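Long-range contacts in DNA/pantothenate metabolism flavoprotein (Streptomyces sparsogenes DSM 40356, PDB 7CFU), which probably catalyses the FMN-dependent oxidative decarboxylation of a C-terminal peptidyl cysteine, as homologous flavin-containing cysteine decarboxylases do: residues L24-C29 / Q51-V56; V56-A61 / D122-T127; L102-A107 / T135-V140. All coordinates share one frame; numbering follows the deposited sequence.

In the fold
From the N terminus, contact 1 closes first: helix 37-48 carries the chain from strand 23-28 to its parallel neighbour 52-57. Contact 2 opens where contact 1 ends, sharing Val56, and brings the end of strand 52-57 and the start of helix 59-65 against helix 123-130, about 60 residues later. Contact 3 starts inside that long loop and closes beyond it, after helices 109-117 and 123-130 have led strand 101-107 to strand 135-139, so contacts 2 and 3 cross while contact 1 stands in series before both. Gly27 N to Val103 O, at 2.7 Å, joins the two strand pairs into one sheet. All three contacts touch the same FMN, beyond the C-terminal ends of these strands.

Contact 1: L24-C29 / Q51-V56; sequences LLWGVC and QEIRTV. With FMN (flavin mononucleotide), chain Y.
Backbone bonds carry the pairing of Leu24-Val28 with Glu52-Val56. Five N-H...O=C bonds of 2.8 to 3.1 Å run from Leu24 N to Glu52 O at one end to Val28 N to Val56 O at the other, their donors coming from the two strands in turn, as in a regular parallel pair. CA-H...O contacts supplement them, among them one from Thr55 CA to Trp26 O.

The short strand axes lie 4.6 Å apart at 26°, which with the intervening helix 37-48 defines a parallel beta-alpha-beta unit at one edge of the Rossmann-like sheet.

Side-chain contacts differ by face. Where Leu24, Trp26, Ile53 and Thr55 project, the indole is met at its edge: Ile53 CG2 lies in the ring plane, 3.9 Å from Trp26 CE3, while Thr55 lies alongside with CG2 4.1 Å from the same atom. With CG anti to the backbone N (chi1 180°), the ring reaches over this face towards helix 37-48, and its NE1 is hydrogen-bonded to Leu105 O. On the face of Leu25 and Val56, Leu25 CD1 makes a close methyl-to-carbonyl approach to Arg54 O at 3.2 Å and an apolar contact with Val56 CG2 at 4.0 Å. Arg54 extends from there to a cation-pi contact with Trp98.

The cofactor is met just past strand 23-28, where Cys29 CB comes to 3.6 Å from FMN O2P.

Contact 2: V56-A61 / D122-T127; sequences VMTAQA and DVLTAT. With FMN (flavin mononucleotide), chain Y.
OD1 of Asp122, whose carboxylate leans against the methyl of Thr58, takes two bonds from Thr125. The amide N arrives nearly end-on at 2.9 Å; the hydroxyl OG1, at 2.7 Å, comes from the opposite face of the carboxylate plane and on the anti side. CG of Asp122 stands between its own backbone N and carbonyl carbon (chi1 65°), which turns the carboxylate back over the first turn of helix 123-130 as its N-cap.

The second oxygen serves the other segment. OD2 accepts from a water at 2.6 Å, and that water accepts from Ala59 N, so one bridged path joins the two helix starts. A second water accepts from Leu124 N and gives a weak bond to Met57 O. Were Asp122 an alanine, Thr125 N and OG1 would probably lose their shared acceptor, and the water path to Ala59 its carboxylate end.

The rest of the direct contact is apolar. Val56 CG1 rests on the helix backbone, 3.9 Å from Leu124 CA, with Val123 CG1 beside it. Further along, Leu124 CD2 meets Thr58 CG2 at 3.7 Å.

On the same threonine side chain, Thr58 OG1 faces the phosphate: it donates to FMN O2P at 2.6 Å and accepts from Ala61 N at 3.0 Å, as the N-cap of helix 59-65. Gln60 NE2 donates to O2' of the ribityl chain, and Gln60 packs on Trp82 of a second subunit, while Ala126 touches another FMN. A phosphate held at a helix start by the capping hydroxyl is likely to be stabilised by that helix's dipole.

Contact 3: L102-A107 / T135-V140; sequences LVILPA and TVIAPV. With FMN (flavin mononucleotide), chain Y.
Ala107 sits in the tight part of its pairing with Ile137-Val140: its CB lies 3.8 Å from both Ile137 CG2 and Pro139 CA. Ala107 N donates to Ala138 O from well above the carbonyl plane, 50° out of it, whereas Val140 N meets Ala107 O nearly end-on. This unequal geometry accompanies a beta bulge: after Ile104 pairs with Ile137 the register slips by one residue, and a cis peptide precedes Pro106 within the slip. Pro106 CB then touches Val140 CG2 at 4.0 Å.

Before the bulge the strands are regular, with axes 4.7 Å apart and only 3° between them. Ile104 and Ile137 lie side by side, CG1 to CG1 at 4.1 Å, and Phe111 of helix 109-117 packs on both. The other face is closed too, by helix 187-199 against Val103, Leu105 and Val136, with Val103 CG2 to Val136 CB a wider pair at 4.3 Å.

The looser side is the far end, where solvent reaches in part to Thr135. Its OG1 lies beside the backbone N (chi1 -57°) and bonds to Cys133 O, which puts CG2 anti to that N and alongside Leu102, 3.8 Å from CD2.

The buried end reaches the cofactor: Val140 O accepts from FMN N3 at 2.6 Å. Parallel strands whose C-terminal ends bind the flavin are characteristic of the Rossmann-like flavoprotein fold of the flavin-containing cysteine decarboxylases.

Contact 1: L24-C29 / Q51-V56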
loop_
_atom_site.group_PDB
_atom_site.type_symbol
_atom_site.label_atom_id
_atom_site.label_comp_id
_atom_site.label_asym_id
_atom_site.label_seq_id
_atom_site.Cartn_x
_atom_site.Cartn_y
_atom_site.Cartn_z
ATOM N N LEU A 24 0.541 17.246 35.453
ATOM C CA LEU A 24 0.322 18.265 34.435
ATOM C C LEU A 24 0.035 17.598 33.094
ATOM O O LEU A 24 0.888 16.886 32.555
ATOM C CB LEU A 24 1.536 19.189 34.333
ATOM C CG LEU A 24 1.569 20.202 33.196
ATOM C CD1 LEU A 24 0.404 21.164 33.325
ATOM C CD2 LEU A 24 2.877 20.960 33.238
ATOM N N LEU A 25 -1.166 17.825 32.563
ATOM C CA LEU A 25 -1.525 17.406 31.214
ATOM C C LEU A 25 -1.357 18.592 30.272
ATOM O O LEU A 25 -1.904 19.671 30.520
ATOM C CB LEU A 25 -2.957 16.873 31.163
ATOM C CG LEU A 25 -3.407 16.259 29.834
ATOM C CD1 LEU A 25 -2.533 15.084 29.439
ATOM C CD2 LEU A 25 -4.860 15.842 29.921
ATOM N N TRP A 26 -0.625 18.382 29.184
ATOM C CA TRP A 26 -0.143 19.457 28.320
ATOM C C TRP A 26 -0.563 19.191 26.876
ATOM O O TRP A 26 -0.038 18.276 26.234
ATOM C CB TRP A 26 1.373 19.566 28.454
ATOM C CG TRP A 26 2.047 20.606 27.643
ATOM C CD1 TRP A 26 1.468 21.524 26.816
ATOM C CD2 TRP A 26 3.459 20.822 27.561
ATOM N NE1 TRP A 26 2.439 22.298 26.219
ATOM C CE2 TRP A 26 3.668 21.893 26.668
ATOM C CE3 TRP A 26 4.565 20.223 28.167
ATOM C CZ2 TRP A 26 4.935 22.374 26.366
ATOM C CZ3 TRP A 26 5.823 20.701 27.865
ATOM C CH2 TRP A 26 5.998 21.766 26.974
ATOM N N GLY A 27 -1.492 19.993 26.357
ATOM C CA GLY A 27 -1.924 19.866 24.966
ATOM C C GLY A 27 -1.152 20.783 24.029
ATOM O O GLY A 27 -0.920 21.950 24.336
ATOM N N VAL A 28 -0.808 20.257 22.848
ATOM C CA VAL A 28 0.007 20.977 21.869
ATOM C C VAL A 28 -0.762 21.043 20.555
ATOM O O VAL A 28 -1.140 20.007 19.995
ATOM C CB VAL A 28 1.384 20.321 21.648
ATOM C CG1 VAL A 28 2.186 21.120 20.634
ATOM C CG2 VAL A 28 2.165 20.204 22.948
ATOM N N CYS A 29 -0.984 22.256 20.057
ATOM C CA CYS A 29 -1.686 22.448 18.794
ATOM C C CYS A 29 -0.694 22.833 17.699
ATOM O O CYS A 29 0.466 23.157 17.958
ATOM C CB CYS A 29 -2.771 23.517 18.943
ATOM S SG CYS A 29 -3.969 23.173 20.245
ATOM N N GLN A 51 7.096 16.933 37.967
ATOM C CA GLN A 51 7.667 15.627 37.665
ATOM C C GLN A 51 6.847 14.776 36.709
ATOM O O GLN A 51 7.427 14.124 35.843
ATOM C CB GLN A 51 7.909 14.856 38.969
ATOM C CG GLN A 51 8.968 15.523 39.835
ATOM C CD GLN A 51 9.305 14.734 41.081
ATOM O OE1 GLN A 51 8.731 13.676 41.343
ATOM N NE2 GLN A 51 10.232 15.262 41.873
ATOM N N GLU A 52 5.519 14.755 36.813
ATOM C CA GLU A 52 4.694 13.927 35.932
ATOM C C GLU A 52 4.025 14.835 34.898
ATOM O O GLU A 52 3.133 15.622 35.237
ATOM C CB GLU A 52 3.647 13.127 36.704
ATOM C CG GLU A 52 4.215 12.070 37.641
ATOM C CD GLU A 52 3.122 11.278 38.353
ATOM O OE1 GLU A 52 1.923 11.577 38.161
ATOM O OE2 GLU A 52 3.466 10.367 39.132
ATOM N N ILE A 53 4.473 14.738 33.649
ATOM C CA ILE A 53 3.952 15.538 32.546
ATOM C C ILE A 53 3.583 14.594 31.410
ATOM O O ILE A 53 4.432 13.831 30.942
ATOM C CB ILE A 53 4.972 16.584 32.068
ATOM C CG1 ILE A 53 5.369 17.520 33.207
ATOM C CG2 ILE A 53 4.426 17.367 30.874
ATOM C CD1 ILE A 53 6.476 18.468 32.836
ATOM N N ARG A 54 2.314 14.627 30.981
ATOM C CA ARG A 54 1.845 13.873 29.820
ATOM C C ARG A 54 1.314 14.833 28.756
ATOM O O ARG A 54 0.612 15.797 29.079
ATOM C CB ARG A 54 0.743 12.880 30.203
ATOM C CG ARG A 54 1.185 11.791 31.168
ATOM C CD ARG A 54 0.061 10.804 31.453
ATOM N NE ARG A 54 0.520 9.716 32.313
ATOM C CZ ARG A 54 1.131 8.615 31.882
ATOM N NH1 ARG A 54 1.366 8.441 30.586
ATOM N NH2 ARG A 54 1.512 7.684 32.752
ATOM N N THR A 55 1.649 14.570 27.491
ATOM C CA THR A 55 1.303 15.448 26.380
ATOM C C THR A 55 0.276 14.821 25.441
ATOM O O THR A 55 0.223 13.600 25.262
ATOM C CB THR A 55 2.540 15.831 25.569
ATOM O OG1 THR A 55 3.190 14.643 25.107
ATOM C CG2 THR A 55 3.506 16.657 26.410
ATOM N N VAL A 56 -0.561 15.686 24.871
ATOM C CA VAL A 56 -1.506 15.353 23.811
ATOM C C VAL A 56 -1.254 16.312 22.656
ATOM O O VAL A 56 -1.221 17.531 22.860
ATOM C CB VAL A 56 -2.972 15.453 24.286
ATOM C CG1 VAL A 56 -3.938 15.071 23.169
ATOM C CG2 VAL A 56 -3.204 14.589 25.493
HETATM N N1 FMN Y . -2.728 28.612 13.374
HETATM C C2 FMN Y . -2.825 29.433 14.472
HETATM O O2 FMN Y . -3.931 29.709 14.908
HETATM N N3 FMN Y . -1.691 29.922 15.086
HETATM C C4 FMN Y . -0.446 29.604 14.582
HETATM O O4 FMN Y . 0.563 30.051 15.124
HETATM C C4A FMN Y . -0.346 28.786 13.463
HETATM N N5 FMN Y . 0.888 28.451 12.953
HETATM C C5A FMN Y . 0.981 27.618 11.856
HETATM C C6 FMN Y . 2.231 27.294 11.354
HETATM C C7 FMN Y . 2.333 26.460 10.251
HETATM C C7M FMN Y . 3.694 26.103 9.709
HETATM C C8 FMN Y . 1.187 25.963 9.640
HETATM C C8M FMN Y . 1.324 25.065 8.434
HETATM C C9 FMN Y . -0.071 26.293 10.140
HETATM C C9A FMN Y . -0.172 27.125 11.250
HETATM N N10 FMN Y . -1.411 27.478 11.761
HETATM C C10 FMN Y . -1.495 28.289 12.868
HETATM C "C1'" FMN Y . -2.668 26.957 11.145
HETATM C "C2'" FMN Y . -3.119 25.743 11.941
HETATM O "O2'" FMN Y . -2.090 24.765 11.960
HETATM C "C3'" FMN Y . -4.430 25.218 11.357
HETATM O "O3'" FMN Y . -5.467 26.135 11.640
HETATM C "C4'" FMN Y . -4.785 23.808 11.854
HETATM O "O4'" FMN Y . -5.986 23.378 11.239
HETATM C "C5'" FMN Y . -4.953 23.779 13.363
HETATM O "O5'" FMN Y . -5.052 22.434 13.792
HETATM P P FMN Y . -5.198 22.076 15.348
HETATM O O1P FMN Y . -6.073 20.852 15.484
HETATM O O2P FMN Y . -3.822 21.902 15.894
HETATM O O3P FMN Y . -5.875 23.191 16.122
#

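Contact 2: V56-A61 / D122-T127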
loop_
_atom_site.group_PDB
_atom_site.type_symbol
_atom_site.label_atom_id
_atom_site.label_comp_id
_atom_site.label_asym_id
_atom_site.label_seq_id
_atom_site.Cartn_x
_atom_site.Cartn_y
_atom_site.Cartn_z
ATOM N N VAL A 56 -0.561 15.686 24.871
ATOM C CA VAL A 56 -1.506 15.353 23.811
ATOM C C VAL A 56 -1.254 16.312 22.656
ATOM O O VAL A 56 -1.221 17.531 22.860
ATOM C CB VAL A 56 -2.972 15.453 24.286
ATOM C CG1 VAL A 56 -3.938 15.071 23.169
ATOM C CG2 VAL A 56 -3.204 14.589 25.493
ATOM N N MET A 57 -1.041 15.768 21.457
ATOM C CA MET A 57 -0.830 16.566 20.257
ATOM C C MET A 57 -2.027 16.441 19.322
ATOM O O MET A 57 -2.585 15.351 19.156
ATOM C CB MET A 57 0.431 16.137 19.504
ATOM C CG MET A 57 1.711 16.206 20.325
ATOM S SD MET A 57 3.125 15.815 19.292
ATOM C CE MET A 57 3.394 17.371 18.458
ATOM N N THR A 58 -2.437 17.561 18.736
ATOM C CA THR A 58 -3.367 17.482 17.627
ATOM C C THR A 58 -2.679 16.819 16.436
ATOM O O THR A 58 -1.448 16.721 16.375
ATOM C CB THR A 58 -3.873 18.877 17.239
ATOM O OG1 THR A 58 -2.811 19.637 16.633
ATOM C CG2 THR A 58 -4.351 19.596 18.466
ATOM N N ALA A 59 -3.492 16.345 15.485
ATOM C CA ALA A 59 -2.926 15.756 14.274
ATOM C C ALA A 59 -2.038 16.759 13.554
ATOM O O ALA A 59 -1.016 16.387 12.965
ATOM C CB ALA A 59 -4.037 15.256 13.347
ATOM N N GLN A 60 -2.424 18.043 13.573
ATOM C CA GLN A 60 -1.620 19.061 12.907
ATOM C C GLN A 60 -0.301 19.302 13.632
ATOM O O GLN A 60 0.751 19.425 12.992
ATOM C CB GLN A 60 -2.422 20.368 12.786
ATOM C CG GLN A 60 -1.632 21.521 12.207
ATOM C CD GLN A 60 -1.515 21.458 10.690
ATOM O OE1 GLN A 60 -1.524 20.377 10.098
ATOM N NE2 GLN A 60 -1.426 22.626 10.054
ATOM N N ALA A 61 -0.329 19.373 14.964
ATOM C CA ALA A 61 0.921 19.508 15.712
ATOM C C ALA A 61 1.861 18.349 15.404
ATOM O O ALA A 61 3.059 18.547 15.158
ATOM C CB ALA A 61 0.637 19.581 17.212
ATOM N N ASP A 122 -11.418 15.452 18.272
ATOM C CA ASP A 122 -10.158 14.726 18.372
ATOM C C ASP A 122 -9.887 14.490 19.852
ATOM O O ASP A 122 -10.649 14.940 20.713
ATOM C CB ASP A 122 -9.000 15.469 17.685
ATOM C CG ASP A 122 -8.656 16.813 18.348
ATOM O OD1 ASP A 122 -9.315 17.219 19.332
ATOM O OD2 ASP A 122 -7.698 17.465 17.877
ATOM N N VAL A 123 -8.784 13.797 20.150
ATOM C CA VAL A 123 -8.502 13.440 21.540
ATOM C C VAL A 123 -8.359 14.691 22.401
ATOM O O VAL A 123 -8.924 14.767 23.502
ATOM C CB VAL A 123 -7.260 12.534 21.644
ATOM C CG1 VAL A 123 -6.871 12.355 23.101
ATOM C CG2 VAL A 123 -7.546 11.173 21.027
ATOM N N LEU A 124 -7.635 15.702 21.907
ATOM C CA LEU A 124 -7.374 16.886 22.725
ATOM C C LEU A 124 -8.668 17.573 23.137
ATOM O O LEU A 124 -8.903 17.807 24.326
ATOM C CB LEU A 124 -6.485 17.875 21.979
ATOM C CG LEU A 124 -6.173 19.148 22.787
ATOM C CD1 LEU A 124 -5.463 18.793 24.097
ATOM C CD2 LEU A 124 -5.370 20.164 21.987
ATOM N N THR A 125 -9.534 17.883 22.169
ATOM C CA THR A 125 -10.720 18.664 22.499
ATOM C C THR A 125 -11.732 17.833 23.271
ATOM O O THR A 125 -12.511 18.383 24.055
ATOM C CB THR A 125 -11.355 19.246 21.236
ATOM O OG1 THR A 125 -11.655 18.195 20.311
ATOM C CG2 THR A 125 -10.398 20.262 20.579
ATOM N N ALA A 126 -11.712 16.510 23.086
ATOM C CA ALA A 126 -12.524 15.633 23.919
ATOM C C ALA A 126 -12.002 15.605 25.345
ATOM O O ALA A 126 -12.784 15.555 26.301
ATOM C CB ALA A 126 -12.543 14.213 23.341
ATOM N N THR A 127 -10.681 15.632 25.504
ATOM C CA THR A 127 -10.094 15.649 26.836
ATOM C C THR A 127 -10.462 16.921 27.594
ATOM O O THR A 127 -10.646 16.879 28.816
ATOM C CB THR A 127 -8.582 15.477 26.724
ATOM O OG1 THR A 127 -8.307 14.230 26.065
ATOM C CG2 THR A 127 -7.931 15.467 28.098
HETATM N N1 FMN Y . -2.728 28.612 13.374
HETATM C C2 FMN Y . -2.825 29.433 14.472
HETATM O O2 FMN Y . -3.931 29.709 14.908
HETATM N N3 FMN Y . -1.691 29.922 15.086
HETATM C C4 FMN Y . -0.446 29.604 14.582
HETATM O O4 FMN Y . 0.563 30.051 15.124
HETATM C C4A FMN Y . -0.346 28.786 13.463
HETATM N N5 FMN Y . 0.888 28.451 12.953
HETATM C C5A FMN Y . 0.981 27.618 11.856
HETATM C C6 FMN Y . 2.231 27.294 11.354
HETATM C C7 FMN Y . 2.333 26.460 10.251
HETATM C C7M FMN Y . 3.694 26.103 9.709
HETATM C C8 FMN Y . 1.187 25.963 9.640
HETATM C C8M FMN Y . 1.324 25.065 8.434
HETATM C C9 FMN Y . -0.071 26.293 10.140
HETATM C C9A FMN Y . -0.172 27.125 11.250
HETATM N N10 FMN Y . -1.411 27.478 11.761
HETATM C C10 FMN Y . -1.495 28.289 12.868
HETATM C "C1'" FMN Y . -2.668 26.957 11.145
HETATM C "C2'" FMN Y . -3.119 25.743 11.941
HETATM O "O2'" FMN Y . -2.090 24.765 11.960
HETATM C "C3'" FMN Y . -4.430 25.218 11.357
HETATM O "O3'" FMN Y . -5.467 26.135 11.640
HETATM C "C4'" FMN Y . -4.785 23.808 11.854
HETATM O "O4'" FMN Y . -5.986 23.378 11.239
HETATM C "C5'" FMN Y . -4.953 23.779 13.363
HETATM O "O5'" FMN Y . -5.052 22.434 13.792
HETATM P P FMN Y . -5.198 22.076 15.348
HETATM O O1P FMN Y . -6.073 20.852 15.484
HETATM O O2P FMN Y . -3.822 21.902 15.894
HETATM O O3P FMN Y . -5.875 23.191 16.122
HETATM O O HOH W 1 -5.923 15.442 19.721
HETATM O O HOH W 2 -6.327 16.438 15.898
#

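Contact 3: L102-A107 / T135-V140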
loop_
_atom_site.group_PDB
_atom_site.type_symbol
_atom_site.label_atom_id
_atom_site.label_comp_id
_atom_site.label_asym_id
_atom_site.label_seq_id
_atom_site.Cartn_x
_atom_site.Cartn_y
_atom_site.Cartn_z
ATOM N N LEU A 102 -4.345 21.392 33.446
ATOM C CA LEU A 102 -4.389 21.256 31.995
ATOM C C LEU A 102 -3.825 22.527 31.376
ATOM O O LEU A 102 -4.326 23.627 31.640
ATOM C CB LEU A 102 -5.819 21.003 31.499
ATOM C CG LEU A 102 -6.053 21.004 29.978
ATOM C CD1 LEU A 102 -5.203 19.958 29.269
ATOM C CD2 LEU A 102 -7.536 20.810 29.639
ATOM N N VAL A 103 -2.795 22.378 30.551
ATOM C CA VAL A 103 -2.187 23.499 29.846
ATOM C C VAL A 103 -2.259 23.222 28.351
ATOM O O VAL A 103 -1.786 22.179 27.885
ATOM C CB VAL A 103 -0.729 23.722 30.283
ATOM C CG1 VAL A 103 -0.057 24.742 29.371
ATOM C CG2 VAL A 103 -0.668 24.162 31.744
ATOM N N ILE A 104 -2.820 24.164 27.604
ATOM C CA ILE A 104 -2.837 24.123 26.151
ATOM C C ILE A 104 -1.827 25.156 25.670
ATOM O O ILE A 104 -2.071 26.367 25.764
ATOM C CB ILE A 104 -4.238 24.405 25.595
ATOM C CG1 ILE A 104 -5.294 23.636 26.384
ATOM C CG2 ILE A 104 -4.309 24.048 24.120
ATOM C CD1 ILE A 104 -5.157 22.145 26.269
ATOM N N LEU A 105 -0.687 24.686 25.162
ATOM C CA LEU A 105 0.403 25.594 24.825
ATOM C C LEU A 105 1.297 24.967 23.763
ATOM O O LEU A 105 1.964 23.962 24.035
ATOM C CB LEU A 105 1.223 25.926 26.083
ATOM C CG LEU A 105 2.332 26.987 26.041
ATOM C CD1 LEU A 105 2.613 27.477 27.458
ATOM C CD2 LEU A 105 3.628 26.500 25.378
ATOM N N PRO A 106 1.370 25.535 22.556
ATOM C CA PRO A 106 0.548 26.656 22.099
ATOM C C PRO A 106 -0.841 26.188 21.700
ATOM O O PRO A 106 -1.017 25.039 21.294
ATOM C CB PRO A 106 1.301 27.163 20.874
ATOM C CG PRO A 106 1.920 25.907 20.308
ATOM C CD PRO A 106 2.321 25.089 21.520
ATOM N N ALA A 107 -1.819 27.067 21.824
ATOM C CA ALA A 107 -3.151 26.810 21.306
ATOM C C ALA A 107 -3.308 27.542 19.983
ATOM O O ALA A 107 -2.774 28.638 19.804
ATOM C CB ALA A 107 -4.228 27.256 22.294
ATOM N N THR A 135 -7.121 25.172 34.286
ATOM C CA THR A 135 -6.738 25.080 32.883
ATOM C C THR A 135 -6.202 26.414 32.388
ATOM O O THR A 135 -6.851 27.453 32.556
ATOM C CB THR A 135 -7.930 24.637 32.024
ATOM O OG1 THR A 135 -8.428 23.385 32.514
ATOM C CG2 THR A 135 -7.515 24.472 30.561
ATOM N N VAL A 136 -5.037 26.373 31.751
ATOM C CA VAL A 136 -4.402 27.538 31.148
ATOM C C VAL A 136 -4.322 27.320 29.642
ATOM O O VAL A 136 -3.813 26.290 29.189
ATOM C CB VAL A 136 -2.999 27.772 31.737
ATOM C CG1 VAL A 136 -2.301 28.916 31.016
ATOM C CG2 VAL A 136 -3.082 28.013 33.255
ATOM N N ILE A 137 -4.794 28.303 28.874
ATOM C CA ILE A 137 -4.775 28.274 27.413
ATOM C C ILE A 137 -3.916 29.436 26.935
ATOM O O ILE A 137 -4.196 30.600 27.260
ATOM C CB ILE A 137 -6.198 28.361 26.825
ATOM C CG1 ILE A 137 -7.061 27.214 27.347
ATOM C CG2 ILE A 137 -6.188 28.420 25.311
ATOM C CD1 ILE A 137 -8.525 27.360 26.996
ATOM N N ALA A 138 -2.882 29.127 26.151
ATOM C CA ALA A 138 -1.926 30.118 25.657
ATOM C C ALA A 138 -1.977 30.133 24.134
ATOM O O ALA A 138 -1.152 29.484 23.467
ATOM C CB ALA A 138 -0.514 29.830 26.160
ATOM N N PRO A 139 -2.917 30.872 23.553
ATOM C CA PRO A 139 -3.051 30.895 22.092
ATOM C C PRO A 139 -1.934 31.684 21.427
ATOM O O PRO A 139 -1.376 32.619 22.004
ATOM C CB PRO A 139 -4.405 31.578 21.868
ATOM C CG PRO A 139 -4.609 32.415 23.091
ATOM C CD PRO A 139 -3.979 31.639 24.225
ATOM N N VAL A 140 -1.595 31.276 20.202
ATOM C CA VAL A 140 -0.636 31.994 19.365
ATOM C C VAL A 140 -1.178 32.068 17.947
ATOM O O VAL A 140 -1.659 31.068 17.405
ATOM C CB VAL A 140 0.750 31.335 19.375
ATOM C CG1 VAL A 140 1.712 32.148 18.531
ATOM C CG2 VAL A 140 1.268 31.203 20.800
HETATM N N1 FMN Y . -2.728 28.612 13.374
HETATM C C2 FMN Y . -2.825 29.433 14.472
HETATM O O2 FMN Y . -3.931 29.709 14.908
HETATM N N3 FMN Y . -1.691 29.922 15.086
HETATM C C4 FMN Y . -0.446 29.604 14.582
HETATM O O4 FMN Y . 0.563 30.051 15.124
HETATM C C4A FMN Y . -0.346 28.786 13.463
HETATM N N5 FMN Y . 0.888 28.451 12.953
HETATM C C5A FMN Y . 0.981 27.618 11.856
HETATM C C6 FMN Y . 2.231 27.294 11.354
HETATM C C7 FMN Y . 2.333 26.460 10.251
HETATM C C7M FMN Y . 3.694 26.103 9.709
HETATM C C8 FMN Y . 1.187 25.963 9.640
HETATM C C8M FMN Y . 1.324 25.065 8.434
HETATM C C9 FMN Y . -0.071 26.293 10.140
HETATM C C9A FMN Y . -0.172 27.125 11.250
HETATM N N10 FMN Y . -1.411 27.478 11.761
HETATM C C10 FMN Y . -1.495 28.289 12.868
HETATM C "C1'" FMN Y . -2.668 26.957 11.145
HETATM C "C2'" FMN Y . -3.119 25.743 11.941
HETATM O "O2'" FMN Y . -2.090 24.765 11.960
HETATM C "C3'" FMN Y . -4.430 25.218 11.357
HETATM O "O3'" FMN Y . -5.467 26.135 11.640
HETATM C "C4'" FMN Y . -4.785 23.808 11.854
HETATM O "O4'" FMN Y . -5.986 23.378 11.239
HETATM C "C5'" FMN Y . -4.953 23.779 13.363
HETATM O "O5'" FMN Y . -5.052 22.434 13.792
HETATM P P FMN Y . -5.198 22.076 15.348
HETATM O O1P FMN Y . -6.073 20.852 15.484
HETATM O O2P FMN Y . -3.822 21.902 15.894
HETATM O O3P FMN Y . -5.875 23.191 16.122
#